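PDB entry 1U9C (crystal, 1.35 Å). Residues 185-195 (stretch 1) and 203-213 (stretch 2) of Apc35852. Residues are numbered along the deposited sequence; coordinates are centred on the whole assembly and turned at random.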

# COMPACT_ATOMS: atom_id res chain seq x y z
N VAL A 185 -8.90 2.53 -13.39
CA VAL A 185 -9.51 1.33 -13.91
C VAL A 185 -9.78 0.39 -12.74
O VAL A 185 -9.16 0.50 -11.65
CB VAL A 185 -8.60 0.71 -14.99
CG1 VAL A 185 -7.37 0.10 -14.38
CG2 VAL A 185 -9.38 -0.25 -15.89
N ARG A 186 -10.75 -0.49 -12.92
CA ARG A 186 -11.15 -1.39 -11.88
C ARG A 186 -11.82 -2.62 -12.42
O ARG A 186 -12.08 -2.72 -13.62
CB ARG A 186 -12.08 -0.65 -10.92
CG ARG A 186 -13.08 0.23 -11.67
CD ARG A 186 -14.30 0.49 -10.92
NE ARG A 186 -14.93 -0.74 -10.46
CZ ARG A 186 -15.99 -0.75 -9.66
NH1 ARG A 186 -16.52 0.38 -9.22
NH2 ARG A 186 -16.50 -1.91 -9.27
N GLY A 187 -12.09 -3.56 -11.53
CA GLY A 187 -12.85 -4.75 -11.83
C GLY A 187 -14.07 -4.76 -10.92
O GLY A 187 -14.34 -3.80 -10.16
N GLY A 188 -14.80 -5.86 -10.96
CA GLY A 188 -15.97 -5.99 -10.10
C GLY A 188 -15.64 -5.72 -8.65
O GLY A 188 -14.54 -6.04 -8.18
N LYS A 189 -16.58 -5.11 -7.92
CA LYS A 189 -16.36 -4.91 -6.50
C LYS A 189 -15.94 -6.25 -5.89
O LYS A 189 -16.44 -7.30 -6.26
CB LYS A 189 -17.60 -4.32 -5.79
CG LYS A 189 -18.91 -5.06 -5.97
CD LYS A 189 -19.97 -4.48 -5.05
CE LYS A 189 -21.35 -4.97 -5.39
NZ LYS A 189 -22.36 -4.44 -4.43
N TRP A 190 -14.98 -6.21 -4.98
CA TRP A 190 -14.53 -7.39 -4.23
C TRP A 190 -13.97 -8.53 -5.06
O TRP A 190 -13.95 -9.65 -4.57
CB TRP A 190 -15.65 -7.92 -3.32
CG TRP A 190 -16.41 -6.89 -2.62
CD1 TRP A 190 -17.75 -6.63 -2.73
CD2 TRP A 190 -15.88 -5.94 -1.70
NE1 TRP A 190 -18.08 -5.57 -1.92
CE2 TRP A 190 -16.96 -5.13 -1.27
CE3 TRP A 190 -14.61 -5.69 -1.18
CZ2 TRP A 190 -16.78 -4.09 -0.36
CZ3 TRP A 190 -14.45 -4.67 -0.28
CH2 TRP A 190 -15.54 -3.89 0.13
N THR A 191 -13.55 -8.28 -6.29
CA THR A 191 -12.84 -9.26 -7.08
C THR A 191 -11.36 -8.92 -7.22
O THR A 191 -10.98 -7.76 -7.08
CB THR A 191 -13.43 -9.37 -8.51
OG1 THR A 191 -13.27 -8.13 -9.22
CG2 THR A 191 -14.93 -9.58 -8.48
N ASP A 192 -10.55 -9.93 -7.51
CA ASP A 192 -9.13 -9.76 -7.69
C ASP A 192 -8.93 -8.98 -8.96
O ASP A 192 -9.21 -9.45 -10.06
CB ASP A 192 -8.42 -11.13 -7.74
CG ASP A 192 -6.96 -11.04 -8.13
OD1 ASP A 192 -6.40 -9.92 -8.10
OD2 ASP A 192 -6.31 -12.03 -8.53
N PHE A 193 -8.42 -7.78 -8.80
CA PHE A 193 -8.06 -6.92 -9.88
C PHE A 193 -6.80 -6.14 -9.52
O PHE A 193 -6.77 -5.38 -8.54
CB PHE A 193 -9.18 -5.93 -10.22
CG PHE A 193 -8.84 -5.09 -11.41
CD1 PHE A 193 -8.86 -5.64 -12.70
CD2 PHE A 193 -8.43 -3.79 -11.26
CE1 PHE A 193 -8.50 -4.87 -13.78
CE2 PHE A 193 -8.09 -3.02 -12.36
CZ PHE A 193 -8.12 -3.56 -13.62
N SER A 194 -5.75 -6.31 -10.31
CA SER A 194 -4.58 -5.47 -10.16
C SER A 194 -4.00 -5.07 -11.50
O SER A 194 -4.29 -5.68 -12.55
CB SER A 194 -3.49 -6.15 -9.34
OG SER A 194 -3.13 -7.38 -9.96
N VAL A 195 -3.21 -4.01 -11.48
CA VAL A 195 -2.71 -3.43 -12.71
C VAL A 195 -1.27 -3.05 -12.61
O VAL A 195 -0.82 -2.64 -11.57
CB VAL A 195 -3.53 -2.27 -13.17
CG1 VAL A 195 -3.43 -1.11 -12.24
CG2 VAL A 195 -3.13 -1.89 -14.59
N GLY A 203 -3.45 -2.54 -6.74
CA GLY A 203 -4.47 -3.58 -6.56
C GLY A 203 -5.70 -2.95 -5.92
O GLY A 203 -5.60 -1.99 -5.16
N GLN A 204 -6.87 -3.50 -6.18
CA GLN A 204 -8.14 -2.86 -5.81
C GLN A 204 -8.63 -3.12 -4.39
O GLN A 204 -9.24 -2.26 -3.79
CB GLN A 204 -9.20 -3.33 -6.81
CG GLN A 204 -10.49 -2.54 -6.77
CD GLN A 204 -11.46 -2.99 -7.80
OE1 GLN A 204 -11.07 -3.26 -8.93
NE2 GLN A 204 -12.70 -3.17 -7.40
N ASN A 205 -8.41 -4.31 -3.88
CA ASN A 205 -9.05 -4.72 -2.64
C ASN A 205 -8.31 -5.91 -2.01
O ASN A 205 -7.30 -6.36 -2.53
CB ASN A 205 -10.49 -5.04 -2.95
CG ASN A 205 -10.58 -5.96 -4.09
OD1 ASN A 205 -9.76 -6.84 -4.19
ND2 ASN A 205 -11.53 -5.74 -5.02
N PRO A 206 -8.78 -6.43 -0.87
CA PRO A 206 -8.03 -7.49 -0.19
C PRO A 206 -7.80 -8.68 -1.06
O PRO A 206 -6.77 -9.31 -1.02
CB PRO A 206 -8.90 -7.81 1.04
CG PRO A 206 -9.61 -6.61 1.30
CD PRO A 206 -9.90 -5.97 -0.05
N GLN A 207 -8.78 -8.97 -1.90
CA GLN A 207 -8.73 -10.08 -2.82
C GLN A 207 -7.68 -9.92 -3.94
O GLN A 207 -7.38 -10.89 -4.67
CB GLN A 207 -10.12 -10.28 -3.48
CG GLN A 207 -11.29 -10.61 -2.52
CD GLN A 207 -11.82 -9.45 -1.68
OE1 GLN A 207 -11.59 -8.28 -1.95
NE2 GLN A 207 -12.64 -9.79 -0.67
N SER A 208 -7.12 -8.72 -4.06
CA SER A 208 -6.06 -8.42 -5.04
C SER A 208 -4.65 -8.50 -4.46
O SER A 208 -3.69 -8.16 -5.18
CB SER A 208 -6.29 -7.01 -5.55
OG SER A 208 -7.62 -6.86 -6.03
N SER A 209 -4.50 -8.86 -3.18
CA SER A 209 -3.19 -8.80 -2.50
C SER A 209 -2.16 -9.68 -3.18
O SER A 209 -1.04 -9.24 -3.48
CB SER A 209 -3.33 -9.18 -1.05
OG SER A 209 -4.20 -8.30 -0.35
N ARG A 210 -2.52 -10.92 -3.46
CA ARG A 210 -1.61 -11.82 -4.07
C ARG A 210 -1.15 -11.42 -5.47
O ARG A 210 0.04 -11.40 -5.78
CB ARG A 210 -2.14 -13.24 -4.08
CG ARG A 210 -1.12 -14.23 -4.52
CD ARG A 210 -1.58 -15.70 -4.37
NE ARG A 210 -1.90 -15.93 -2.96
CZ ARG A 210 -1.05 -16.34 -2.02
NH1 ARG A 210 0.21 -16.67 -2.31
NH2 ARG A 210 -1.50 -16.47 -0.78
N SER A 211 -2.10 -11.00 -6.31
CA SER A 211 -1.79 -10.66 -7.69
C SER A 211 -0.93 -9.42 -7.76
O SER A 211 -0.04 -9.32 -8.58
CB SER A 211 -3.03 -10.50 -8.58
OG SER A 211 -3.86 -9.42 -8.22
N THR A 212 -1.16 -8.50 -6.83
CA THR A 212 -0.35 -7.29 -6.75
C THR A 212 1.07 -7.69 -6.43
O THR A 212 2.03 -7.22 -7.08
CB THR A 212 -0.92 -6.29 -5.70
OG1 THR A 212 -2.28 -5.98 -6.05
CG2 THR A 212 -0.20 -4.95 -5.76
N ALA A 213 1.24 -8.50 -5.42
CA ALA A 213 2.57 -8.98 -5.06
C ALA A 213 3.26 -9.72 -6.20
O ALA A 213 4.45 -9.57 -6.41
CB ALA A 213 2.53 -9.85 -3.82

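The two stretches bury 581 Å² between them, and seven hydrogen bonds cross between them. Q204 gives up the most surface. Its CA-to-CB bond points toward stretch 1, and chi1 and chi2 are both t, so the chain is extended. This carries the amide to the backbone of G187, where it is used twice. G187 N donates to Q204 OE1 at 2.8 Å, almost in line, and Q204 NE2 donates to G187 O at 3.3 Å. A primary amide suits this place because it offers a donor and an acceptor side by side. The main chain of Q204 adds a third bond, from Q204 N to F193 O at 3.0 Å. Just before it, G203 pairs with S194 in an antiparallel, non-hydrogen-bonded bridge. G203 has no side chain, and a CB here would clash with T212 OG1.

W190 covers the next largest area, although its CA-to-CB bond points away from stretch 2. Its contact is made partly by the backbone: W190 O lies 3.5 Å from Q207 CG. The CA-to-CB bond of Q207 points toward stretch 1, and the residue packs its aliphatic part here, while remaining exposed. Nearby, N205 ND2 donates to T191 O at 2.9 Å, so the buried asparagine holds the last residue of the type II turn from G188 to T191.

Serines and D192 tie the rest to the 3-10 segment and the first turn of the helix. F193 N donates to S208 OG at 3.0 Å. D192 CB points sideways, but with chi1 t the carboxylate comes nearer, and S211 OG donates to D192 OD1 at 2.6 Å. S194 OG in turn donates to S211 OG at 2.8 Å. S211 therefore accepts one bond and gives another, as a hydroxyl can. Its CA-to-CB bond points toward stretch 1, and chi1 is p.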